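Local coordinates for protein L544 (Acanthamoeba polyphaga mimivirus, PDB 4AMQ) that probably transfers nucleotides with the help of divalent metal ions, as a virion-associated nucleotidyl transferase of a giant virus, at residues L24-K29 / R58-Y63; R252-N257 / N369-E374; Q278-I283 / N351-V356; N320-I325 / T346-N351. One frame throughout, in Å; residues are numbered along the deposited sequence.

Contact 1. Residues L24-K29 / R58-Y63; sequences LIFTYK and RRRIPY
Phe26 lies with one ring face against the aliphatic chain of Arg60, where the lead-in to helix 28-42 meets the Schellman motif that ends helix 55-58. Both pieces belong to the nucleotidyltransferase domain, and the loop of Arg60 runs on into strand 66-72, which carries the manganese ligands Asp66 and Asp68. Arg60 leaves the helix with positive phi (53°), and its side chain then climbs the ring. CB sits over the ring centre, a CH-pi contact 3.6 Å from the Phe26 centroid. CG and CD drift outward, so that Arg60 CG comes 3.2 Å from Phe26 CZ, a tight fit. NE passes the ring border, and the guanidinium stands almost perpendicular to the ring, the two planes 88° apart, with the phenyl at its edge. There Arg60 NE is 3.6 Å from CE1 of Tyr28, whose OH lies over a guanidinium face; the charged end itself is claimed by a salt bridge from NE to Glu31, one turn into helix 28-42. Phe26 reaches the arginine because its CG is anti to the backbone N (chi1 -173°). Its own backbone is pinned beside it: Phe26 N donates to Pro62 O at 2.9 Å. The same carbonyl oxygen receives a CA-H...O contact from Ile25 CA at 3.1 Å, so one acceptor serves two successive residues as the chains run in roughly opposite directions. Farther along, Ile25 and Tyr63 extend side by side, and Ile25 CD1 touches Tyr63 CD1 at 3.6 Å.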
# COMPACT_ATOMS: atom_id res chain seq x y z
N LEU A 24 -7.53 -5.64 15.14
CA LEU A 24 -7.65 -6.61 14.06
C LEU A 24 -6.48 -7.58 14.07
O LEU A 24 -5.41 -7.29 13.54
CB LEU A 24 -7.73 -5.90 12.70
CG LEU A 24 -7.96 -6.84 11.52
CD1 LEU A 24 -9.34 -7.48 11.61
CD2 LEU A 24 -7.80 -6.12 10.19
N ILE A 25 -6.70 -8.74 14.69
CA ILE A 25 -5.67 -9.76 14.79
C ILE A 25 -6.08 -10.97 13.97
O ILE A 25 -7.27 -11.21 13.77
CB ILE A 25 -5.47 -10.20 16.26
CG1 ILE A 25 -5.22 -8.98 17.15
CG2 ILE A 25 -4.32 -11.19 16.38
CD1 ILE A 25 -3.91 -8.27 16.88
N PHE A 26 -5.12 -11.73 13.48
CA PHE A 26 -5.45 -12.90 12.69
C PHE A 26 -6.09 -14.00 13.54
O PHE A 26 -5.61 -14.32 14.63
CB PHE A 26 -4.23 -13.45 11.95
CG PHE A 26 -4.55 -14.56 10.99
CD1 PHE A 26 -4.71 -15.86 11.45
CD2 PHE A 26 -4.73 -14.30 9.65
CE1 PHE A 26 -5.03 -16.88 10.57
CE2 PHE A 26 -5.04 -15.31 8.76
CZ PHE A 26 -5.19 -16.60 9.23
N THR A 27 -7.19 -14.54 13.04
CA THR A 27 -7.80 -15.76 13.59
C THR A 27 -8.38 -16.53 12.42
O THR A 27 -8.58 -15.97 11.34
CB THR A 27 -8.92 -15.47 14.60
OG1 THR A 27 -9.99 -14.76 13.96
CG2 THR A 27 -8.40 -14.65 15.78
N TYR A 28 -8.66 -17.82 12.62
CA TYR A 28 -9.23 -18.63 11.55
C TYR A 28 -10.70 -18.29 11.32
O TYR A 28 -11.23 -18.48 10.23
CB TYR A 28 -9.02 -20.12 11.81
CG TYR A 28 -7.60 -20.55 11.60
CD1 TYR A 28 -7.11 -20.76 10.32
CD2 TYR A 28 -6.73 -20.72 12.67
CE1 TYR A 28 -5.80 -21.14 10.11
CE2 TYR A 28 -5.43 -21.10 12.47
CZ TYR A 28 -4.96 -21.31 11.19
OH TYR A 28 -3.66 -21.69 10.97
N LYS A 29 -11.35 -17.77 12.36
CA LYS A 29 -12.71 -17.25 12.22
C LYS A 29 -12.70 -16.08 11.25
O LYS A 29 -13.58 -15.95 10.40
CB LYS A 29 -13.25 -16.82 13.58
CG LYS A 29 -14.62 -16.17 13.53
CD LYS A 29 -15.08 -15.72 14.91
CE LYS A 29 -16.44 -15.05 14.84
NZ LYS A 29 -17.50 -15.99 14.36
N ARG A 58 -0.94 -14.54 3.58
CA ARG A 58 -0.61 -15.94 3.36
C ARG A 58 0.21 -16.48 4.54
O ARG A 58 0.08 -17.64 4.92
CB ARG A 58 0.16 -16.12 2.05
CG ARG A 58 0.78 -17.50 1.87
CD ARG A 58 1.54 -17.61 0.55
NE ARG A 58 2.39 -16.44 0.32
CZ ARG A 58 3.13 -16.25 -0.78
NH1 ARG A 58 3.13 -17.16 -1.74
NH2 ARG A 58 3.87 -15.16 -0.90
N ARG A 59 1.05 -15.62 5.11
CA ARG A 59 1.85 -15.98 6.27
C ARG A 59 1.06 -15.84 7.56
O ARG A 59 1.54 -16.18 8.65
CB ARG A 59 3.12 -15.12 6.35
CG ARG A 59 4.15 -15.43 5.28
CD ARG A 59 5.40 -14.58 5.46
NE ARG A 59 5.18 -13.19 5.07
CZ ARG A 59 5.34 -12.14 5.87
NH1 ARG A 59 5.72 -12.31 7.13
NH2 ARG A 59 5.11 -10.92 5.41
N ARG A 60 -0.17 -15.33 7.44
CA ARG A 60 -1.06 -15.19 8.59
C ARG A 60 -0.42 -14.42 9.74
O ARG A 60 -0.51 -14.84 10.89
CB ARG A 60 -1.53 -16.56 9.07
CG ARG A 60 -2.29 -17.37 8.03
CD ARG A 60 -2.66 -18.74 8.58
NE ARG A 60 -3.74 -19.37 7.81
CZ ARG A 60 -3.55 -20.21 6.80
NH1 ARG A 60 -2.32 -20.53 6.42
NH2 ARG A 60 -4.59 -20.73 6.16
N ILE A 61 0.23 -13.31 9.43
CA ILE A 61 0.84 -12.48 10.47
C ILE A 61 -0.22 -12.01 11.47
O ILE A 61 -1.36 -11.72 11.08
CB ILE A 61 1.56 -11.25 9.88
CG1 ILE A 61 0.57 -10.35 9.14
CG2 ILE A 61 2.70 -11.69 8.97
CD1 ILE A 61 1.16 -9.03 8.71
N PRO A 62 0.14 -11.94 12.75
CA PRO A 62 -0.83 -11.63 13.81
C PRO A 62 -1.48 -10.26 13.64
O PRO A 62 -2.69 -10.13 13.86
CB PRO A 62 0.02 -11.67 15.09
CG PRO A 62 1.43 -11.48 14.63
CD PRO A 62 1.50 -12.14 13.29
N TYR A 63 -0.71 -9.25 13.26
CA TYR A 63 -1.26 -7.91 13.09
C TYR A 63 -1.58 -7.62 11.63
O TYR A 63 -0.81 -6.96 10.93
CB TYR A 63 -0.29 -6.86 13.64
CG TYR A 63 -0.11 -6.94 15.14
CD1 TYR A 63 -1.01 -6.33 16.00
CD2 TYR A 63 0.98 -7.62 15.69
CE1 TYR A 63 -0.84 -6.39 17.37
CE2 TYR A 63 1.16 -7.69 17.05
CZ TYR A 63 0.25 -7.07 17.89
OH TYR A 63 0.42 -7.14 19.25

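Contact 2. Residues R252-N257 / N369-E374; sequences RFYFKN and NIIPKE
Ile371 lays its CG1-CD1 arm over one face of the Tyr254 ring, and the same arm also meets the end of the Phe255 ring. The CD1 methyl is almost centred on the tyrosine, 3.8 Å from the Tyr254 centroid and 13° off the ring normal, a CH-pi contact. One bond back, Ile371 CG1 is 3.6 Å from Tyr254 CE1 and also 3.6 Å from Phe255 CZ, so this methylene touches both aromatic side chains at once, over the cleft where they meet. The other branch, CG2, stays nearer the phenol end, 4.0 Å from Tyr254 OH. The two rings are turned against each other: the edge of Tyr254 faces Phe255, with Tyr254 CD1 above the centre of the phenylalanine ring. Their first torsions make this possible, since Tyr254 has CG anti to the backbone N (chi1 -177°) whereas Phe255 has it anti to the carbonyl carbon (chi1 -70°), which brings neighbouring side chains to the same partner. Ile370 adds a second apolar touch from its CG2 branch, 3.7 Å from Phe255 CZ, and Pro372 grazes the tyrosine hydroxyl with its CD. Contact across the two segments is thus made by side chains, and the backbones stay well apart, Tyr254 CA and Ile371 CA being 9.1 Å from each other. This is packing within the helical domain: the end of helix 248-254 is joined to the link between the long helix 334-368 and the short helix 373-376, while Ile261 of helix 259-272 touches both Phe255 and Ile370.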
# COMPACT_ATOMS: atom_id res chain seq x y z
N ARG A 252 15.71 -10.82 7.02
CA ARG A 252 14.79 -11.95 7.07
C ARG A 252 14.85 -12.74 5.76
O ARG A 252 14.77 -13.97 5.77
CB ARG A 252 13.36 -11.49 7.36
CG ARG A 252 12.35 -12.63 7.43
CD ARG A 252 10.99 -12.17 7.93
NE ARG A 252 10.41 -11.14 7.08
CZ ARG A 252 9.23 -10.57 7.30
NH1 ARG A 252 8.49 -10.92 8.35
NH2 ARG A 252 8.78 -9.63 6.47
N PHE A 253 14.98 -12.03 4.65
CA PHE A 253 15.13 -12.70 3.36
C PHE A 253 16.45 -13.47 3.32
O PHE A 253 16.48 -14.62 2.87
CB PHE A 253 15.07 -11.69 2.21
CG PHE A 253 15.20 -12.32 0.85
CD1 PHE A 253 14.09 -12.82 0.20
CD2 PHE A 253 16.44 -12.42 0.23
CE1 PHE A 253 14.20 -13.41 -1.06
CE2 PHE A 253 16.56 -13.01 -1.02
CZ PHE A 253 15.44 -13.50 -1.66
N TYR A 254 17.52 -12.85 3.80
CA TYR A 254 18.83 -13.49 3.80
C TYR A 254 18.81 -14.80 4.58
O TYR A 254 19.38 -15.80 4.15
CB TYR A 254 19.89 -12.55 4.38
CG TYR A 254 21.30 -13.11 4.34
CD1 TYR A 254 21.78 -13.91 5.38
CD2 TYR A 254 22.14 -12.85 3.27
CE1 TYR A 254 23.07 -14.42 5.35
CE2 TYR A 254 23.43 -13.36 3.23
CZ TYR A 254 23.89 -14.15 4.27
OH TYR A 254 25.17 -14.65 4.23
N PHE A 255 18.13 -14.79 5.73
CA PHE A 255 18.11 -15.95 6.62
C PHE A 255 16.85 -16.80 6.46
O PHE A 255 16.53 -17.60 7.34
CB PHE A 255 18.22 -15.51 8.08
CG PHE A 255 19.57 -14.96 8.45
CD1 PHE A 255 20.64 -15.82 8.66
CD2 PHE A 255 19.76 -13.60 8.62
CE1 PHE A 255 21.88 -15.33 9.01
CE2 PHE A 255 21.01 -13.10 8.97
CZ PHE A 255 22.07 -13.97 9.17
N LYS A 256 16.15 -16.65 5.34
CA LYS A 256 14.85 -17.31 5.17
C LYS A 256 14.95 -18.83 5.31
O LYS A 256 14.01 -19.48 5.77
CB LYS A 256 14.21 -16.95 3.83
CG LYS A 256 14.68 -17.82 2.67
CD LYS A 256 15.30 -17.00 1.56
CE LYS A 256 14.26 -16.60 0.53
NZ LYS A 256 13.60 -17.81 -0.05
N ASN A 257 16.09 -19.39 4.91
CA ASN A 257 16.28 -20.84 4.94
C ASN A 257 17.00 -21.33 6.19
O ASN A 257 17.36 -22.50 6.29
CB ASN A 257 17.01 -21.32 3.68
CG ASN A 257 16.18 -21.14 2.43
OD1 ASN A 257 14.95 -21.15 2.49
ND2 ASN A 257 16.84 -20.97 1.30
N ASN A 369 25.70 -8.84 12.22
CA ASN A 369 26.99 -9.34 12.67
C ASN A 369 27.09 -10.86 12.53
O ASN A 369 28.16 -11.43 12.70
CB ASN A 369 27.26 -8.94 14.12
CG ASN A 369 27.66 -7.49 14.25
OD1 ASN A 369 28.00 -6.83 13.27
ND2 ASN A 369 27.63 -6.97 15.48
N ILE A 370 25.96 -11.49 12.23
CA ILE A 370 25.94 -12.92 11.97
C ILE A 370 26.38 -13.18 10.53
O ILE A 370 26.86 -14.27 10.19
CB ILE A 370 24.55 -13.53 12.23
CG1 ILE A 370 24.21 -13.42 13.72
CG2 ILE A 370 24.49 -14.98 11.79
CD1 ILE A 370 22.94 -14.13 14.12
N ILE A 371 26.21 -12.17 9.69
CA ILE A 371 26.66 -12.22 8.30
C ILE A 371 28.12 -11.81 8.20
O ILE A 371 28.57 -10.92 8.93
CB ILE A 371 25.80 -11.29 7.41
CG1 ILE A 371 24.33 -11.73 7.45
CG2 ILE A 371 26.32 -11.27 5.98
CD1 ILE A 371 23.39 -10.82 6.70
N PRO A 372 28.89 -12.47 7.32
CA PRO A 372 30.31 -12.13 7.12
C PRO A 372 30.51 -10.74 6.50
O PRO A 372 29.87 -10.45 5.49
CB PRO A 372 30.79 -13.21 6.15
CG PRO A 372 29.83 -14.35 6.32
CD PRO A 372 28.51 -13.69 6.59
N LYS A 373 31.38 -9.93 7.09
CA LYS A 373 31.61 -8.55 6.64
C LYS A 373 31.72 -8.40 5.12
O LYS A 373 31.27 -7.40 4.55
CB LYS A 373 32.86 -7.97 7.32
CG LYS A 373 33.27 -6.58 6.82
CD LYS A 373 32.26 -5.51 7.22
CE LYS A 373 32.58 -4.16 6.59
NZ LYS A 373 31.49 -3.69 5.69
N GLU A 374 32.33 -9.39 4.47
CA GLU A 374 32.51 -9.36 3.02
C GLU A 374 31.16 -9.42 2.31
O GLU A 374 30.96 -8.76 1.29
CB GLU A 374 33.39 -10.52 2.57
CG GLU A 374 32.91 -11.89 3.05
CD GLU A 374 33.50 -13.04 2.25
OE1 GLU A 374 33.87 -12.81 1.08
OE2 GLU A 374 33.58 -14.16 2.79

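Contact 3. Residues Q278-I283 / N351-V356; sequences QLLVRI and NINKSV
An antiparallel helix pair meets here in the buried interior of the helical domain, where Leu280 of helix 274-292 packs against Ile352 of the long helix 334-368. The axes of the two short segments approach to 10.5 Å and their N-to-C directions differ by 161°. Leu280 and Ile352 interdigitate, each running past the other's flank toward the opposing helix, and the CG2 branch of the isoleucine does the touching, 3.6 Å from Leu280 CD2. The other branch of Ile352 serves a different set: CG1 is anti to the carbonyl carbon (chi1 -65°), and its CD1 meets Leu279 CB at 4.0 Å and, tip to tip, Ile283 CD1 at 4.1 Å. One isoleucine therefore divides its two branches among three side chains of the opposing helix. Ile311 of helix 297-311 touches both Leu279 and Ile352, so a third helix covers the seam. Asn353 leans over the leucine from the next position, its ND2 3.5 Å from Leu280 CD2. This ND2 is already hydrogen-bonded to Tyr349 O, one turn earlier in its own helix. On another side of helix 274-292, Arg282 NH1 donates to Gln278 OE1 at 3.0 Å, from above the amide plane, and forms a salt bridge with Asp310; Leu279 CD2 lies over a face of the guanidinium. Between the two segments the contact is dispersive, made of methyl and methylene groups with one amide crossing Leu280 at a slant, while Arg282 is held by Gln278 and Asp310. Its hold should thus depend on the fit of these branched side chains rather than on directional bonds.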
# COMPACT_ATOMS: atom_id res chain seq x y z
N GLN A 278 1.59 -2.16 11.66
CA GLN A 278 0.17 -2.13 11.33
C GLN A 278 -0.38 -0.71 11.39
O GLN A 278 -1.16 -0.31 10.53
CB GLN A 278 -0.63 -3.05 12.26
CG GLN A 278 -2.04 -3.35 11.77
CD GLN A 278 -2.95 -3.87 12.87
OE1 GLN A 278 -3.16 -3.20 13.88
NE2 GLN A 278 -3.49 -5.07 12.67
N LEU A 279 0.05 0.05 12.39
CA LEU A 279 -0.36 1.44 12.53
C LEU A 279 0.15 2.33 11.39
O LEU A 279 -0.53 3.27 10.99
CB LEU A 279 0.07 2.01 13.88
CG LEU A 279 -0.84 1.65 15.06
CD1 LEU A 279 -0.25 2.15 16.37
CD2 LEU A 279 -2.24 2.21 14.84
N LEU A 280 1.33 2.02 10.87
CA LEU A 280 1.87 2.75 9.72
C LEU A 280 1.01 2.50 8.49
O LEU A 280 0.66 3.43 7.76
CB LEU A 280 3.32 2.35 9.44
CG LEU A 280 4.34 2.73 10.51
CD1 LEU A 280 5.72 2.22 10.14
CD2 LEU A 280 4.36 4.23 10.74
N VAL A 281 0.68 1.23 8.26
CA VAL A 281 -0.19 0.85 7.14
C VAL A 281 -1.58 1.46 7.27
O VAL A 281 -2.20 1.86 6.28
CB VAL A 281 -0.32 -0.68 7.03
CG1 VAL A 281 -1.36 -1.05 5.99
CG2 VAL A 281 1.03 -1.32 6.70
N ARG A 282 -2.08 1.52 8.51
CA ARG A 282 -3.42 2.05 8.76
C ARG A 282 -3.47 3.55 8.51
O ARG A 282 -4.47 4.07 8.04
CB ARG A 282 -3.86 1.70 10.19
CG ARG A 282 -4.16 0.21 10.39
CD ARG A 282 -4.12 -0.21 11.86
NE ARG A 282 -4.98 0.61 12.70
CZ ARG A 282 -5.14 0.43 14.01
NH1 ARG A 282 -4.51 -0.57 14.62
NH2 ARG A 282 -5.94 1.23 14.70
N ILE A 283 -2.37 4.24 8.81
CA ILE A 283 -2.24 5.66 8.48
C ILE A 283 -2.12 5.86 6.96
O ILE A 283 -2.67 6.82 6.42
CB ILE A 283 -1.04 6.30 9.19
CG1 ILE A 283 -1.30 6.38 10.70
CG2 ILE A 283 -0.75 7.68 8.64
CD1 ILE A 283 -0.08 6.75 11.51
N ASN A 351 6.71 9.93 13.84
CA ASN A 351 7.04 9.55 15.20
C ASN A 351 7.11 8.04 15.38
O ASN A 351 8.02 7.52 16.03
CB ASN A 351 6.03 10.17 16.18
CG ASN A 351 6.52 10.15 17.61
OD1 ASN A 351 5.86 9.60 18.49
ND2 ASN A 351 7.69 10.73 17.84
N ILE A 352 6.15 7.33 14.79
CA ILE A 352 6.12 5.87 14.90
C ILE A 352 7.34 5.25 14.22
O ILE A 352 7.95 4.33 14.76
CB ILE A 352 4.84 5.28 14.29
CG1 ILE A 352 3.62 5.73 15.10
CG2 ILE A 352 4.91 3.76 14.27
CD1 ILE A 352 2.30 5.33 14.50
N ASN A 353 7.69 5.76 13.05
CA ASN A 353 8.89 5.32 12.36
C ASN A 353 10.13 5.51 13.21
O ASN A 353 10.93 4.59 13.38
CB ASN A 353 9.05 6.06 11.04
CG ASN A 353 8.31 5.39 9.91
OD1 ASN A 353 8.76 4.38 9.38
ND2 ASN A 353 7.16 5.95 9.53
N LYS A 354 10.29 6.72 13.73
CA LYS A 354 11.43 7.04 14.57
C LYS A 354 11.54 6.05 15.72
O LYS A 354 12.61 5.50 15.98
CB LYS A 354 11.31 8.46 15.12
CG LYS A 354 12.48 8.90 16.00
CD LYS A 354 12.30 10.33 16.47
CE LYS A 354 12.14 11.27 15.29
NZ LYS A 354 13.27 11.15 14.33
N SER A 355 10.42 5.81 16.40
CA SER A 355 10.40 4.93 17.56
C SER A 355 10.76 3.48 17.23
O SER A 355 11.61 2.89 17.88
CB SER A 355 9.04 4.99 18.26
OG SER A 355 9.03 4.17 19.42
N VAL A 356 10.11 2.91 16.21
CA VAL A 356 10.33 1.51 15.89
C VAL A 356 11.76 1.27 15.38
O VAL A 356 12.37 0.25 15.68
CB VAL A 356 9.29 0.97 14.88
CG1 VAL A 356 9.58 1.47 13.47
CG2 VAL A 356 9.26 -0.55 14.92

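Contact 4. Residues N320-I325 / T346-N351; sequences NIIDKI and TQLYTN
Ile321 presses on two consecutive residues of helix 334-368, one with each branch. Its CG2 methyl faces Leu348 CB at 4.0 Å, whereas CD1, folded round by chi2 of -58°, comes to 3.2 Å from Gln347 OE1 and also nears Gln347 CB. Ile322 follows with a looser touch, Ile322 CD1 lying 4.3 Å from Leu348 CD1; it also packs on Ile308 and Ile311 of helix 297-311. The two segments belong to an antiparallel helical hairpin, helices 319-331 and 334-368 being joined by a short turn, and their local axes pass 10.2 Å apart with directions differing by 162°. Lys324, one turn beyond Ile321, brings a charge to the exposed margin. Bent at chi3 (-65°), its chain crosses the extended Gln347 at about a right angle, and Lys324 NZ donates to Gln347 OE1 at 2.8 Å, in the carbonyl plane and on a lone pair. The glutamine oxygen is thus gripped by the ammonium while the Ile321 methyl crowds it. Ile325 turns toward the same helix, where its side chain touches Leu344 and, on helix 297-311, Ile304 and Ile308.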
# COMPACT_ATOMS: atom_id res chain seq x y z
N ASN A 320 1.82 13.91 22.87
CA ASN A 320 1.31 15.24 22.59
C ASN A 320 0.60 15.29 21.24
O ASN A 320 -0.36 16.04 21.06
CB ASN A 320 2.42 16.29 22.63
CG ASN A 320 2.99 16.49 24.02
OD1 ASN A 320 2.35 16.15 25.02
ND2 ASN A 320 4.20 17.04 24.09
N ILE A 321 1.09 14.50 20.30
CA ILE A 321 0.46 14.38 18.99
C ILE A 321 -0.97 13.88 19.16
O ILE A 321 -1.89 14.36 18.50
CB ILE A 321 1.22 13.40 18.07
CG1 ILE A 321 2.68 13.83 17.90
CG2 ILE A 321 0.52 13.27 16.72
CD1 ILE A 321 2.85 15.23 17.32
N ILE A 322 -1.15 12.92 20.06
CA ILE A 322 -2.46 12.35 20.35
C ILE A 322 -3.40 13.40 20.94
O ILE A 322 -4.57 13.49 20.55
CB ILE A 322 -2.35 11.15 21.31
CG1 ILE A 322 -1.41 10.08 20.72
CG2 ILE A 322 -3.73 10.57 21.62
CD1 ILE A 322 -1.80 9.61 19.34
N ASP A 323 -2.90 14.18 21.90
CA ASP A 323 -3.70 15.25 22.50
C ASP A 323 -4.13 16.28 21.45
O ASP A 323 -5.26 16.76 21.47
CB ASP A 323 -2.93 15.94 23.63
CG ASP A 323 -2.63 15.01 24.79
OD1 ASP A 323 -3.30 13.96 24.89
OD2 ASP A 323 -1.73 15.33 25.60
N LYS A 324 -3.23 16.61 20.53
CA LYS A 324 -3.55 17.52 19.43
C LYS A 324 -4.65 16.96 18.54
O LYS A 324 -5.47 17.71 18.00
CB LYS A 324 -2.30 17.81 18.60
CG LYS A 324 -1.28 18.70 19.28
CD LYS A 324 -0.37 19.41 18.27
CE LYS A 324 0.50 18.44 17.49
NZ LYS A 324 1.30 19.14 16.43
N ILE A 325 -4.68 15.64 18.38
CA ILE A 325 -5.71 15.00 17.56
C ILE A 325 -7.07 15.07 18.25
O ILE A 325 -8.09 15.26 17.59
CB ILE A 325 -5.32 13.54 17.21
CG1 ILE A 325 -4.32 13.52 16.05
CG2 ILE A 325 -6.54 12.72 16.84
CD1 ILE A 325 -3.61 12.19 15.88
N THR A 346 0.42 12.67 9.85
CA THR A 346 1.73 12.72 9.22
C THR A 346 2.84 12.82 10.27
O THR A 346 3.87 12.14 10.16
CB THR A 346 1.84 13.89 8.22
OG1 THR A 346 0.96 13.64 7.11
CG2 THR A 346 3.27 14.03 7.71
N GLN A 347 2.64 13.67 11.27
CA GLN A 347 3.58 13.76 12.38
C GLN A 347 3.65 12.43 13.12
O GLN A 347 4.73 11.95 13.45
CB GLN A 347 3.16 14.86 13.36
CG GLN A 347 3.18 16.26 12.76
CD GLN A 347 2.51 17.28 13.67
OE1 GLN A 347 2.77 17.33 14.87
NE2 GLN A 347 1.63 18.09 13.09
N LEU A 348 2.48 11.84 13.38
CA LEU A 348 2.39 10.57 14.07
C LEU A 348 3.13 9.48 13.29
O LEU A 348 3.83 8.66 13.86
CB LEU A 348 0.93 10.17 14.27
CG LEU A 348 0.68 8.91 15.11
CD1 LEU A 348 1.33 9.04 16.48
CD2 LEU A 348 -0.81 8.63 15.23
N TYR A 349 2.96 9.50 11.97
CA TYR A 349 3.62 8.54 11.09
C TYR A 349 5.13 8.63 11.29
O TYR A 349 5.80 7.62 11.48
CB TYR A 349 3.25 8.84 9.64
CG TYR A 349 3.63 7.76 8.65
CD1 TYR A 349 2.77 6.72 8.37
CD2 TYR A 349 4.85 7.80 7.99
CE1 TYR A 349 3.10 5.74 7.46
CE2 TYR A 349 5.20 6.83 7.08
CZ TYR A 349 4.32 5.79 6.82
OH TYR A 349 4.66 4.81 5.91
N THR A 350 5.65 9.85 11.25
CA THR A 350 7.07 10.10 11.45
C THR A 350 7.51 9.62 12.83
O THR A 350 8.56 8.97 12.97
CB THR A 350 7.38 11.60 11.35
OG1 THR A 350 6.99 12.08 10.05
CG2 THR A 350 8.86 11.86 11.56
N ASN A 351 6.71 9.93 13.84
CA ASN A 351 7.04 9.55 15.20
C ASN A 351 7.11 8.04 15.38
O ASN A 351 8.02 7.52 16.03
CB ASN A 351 6.03 10.17 16.18
CG ASN A 351 6.52 10.15 17.61
OD1 ASN A 351 5.86 9.60 18.49
ND2 ASN A 351 7.69 10.73 17.84

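In the fold
Contacts 3 and 4 are neighbours on helix 334-368, their centres 10 Å apart; they share Asn351, and Tyr349 of contact 4 lies against Leu280 and Ile283 of contact 3. Contact 4 is nested within the chain loop closed by contact 3, and both within that of contact 2, whose centre is about 26 Å from contact 3. Contact 1 belongs to the nucleotidyltransferase domain yet touches contacts 2 and 3: Leu24 O probably accepts a hydrogen bond from Gln278 NE2, and Arg59 and Arg252 converge on Glu266 and Glu270. Its Ile61 side chain is about 7 Å from a bound manganese ion, and that of Leu280 in contact 3 about 12 Å.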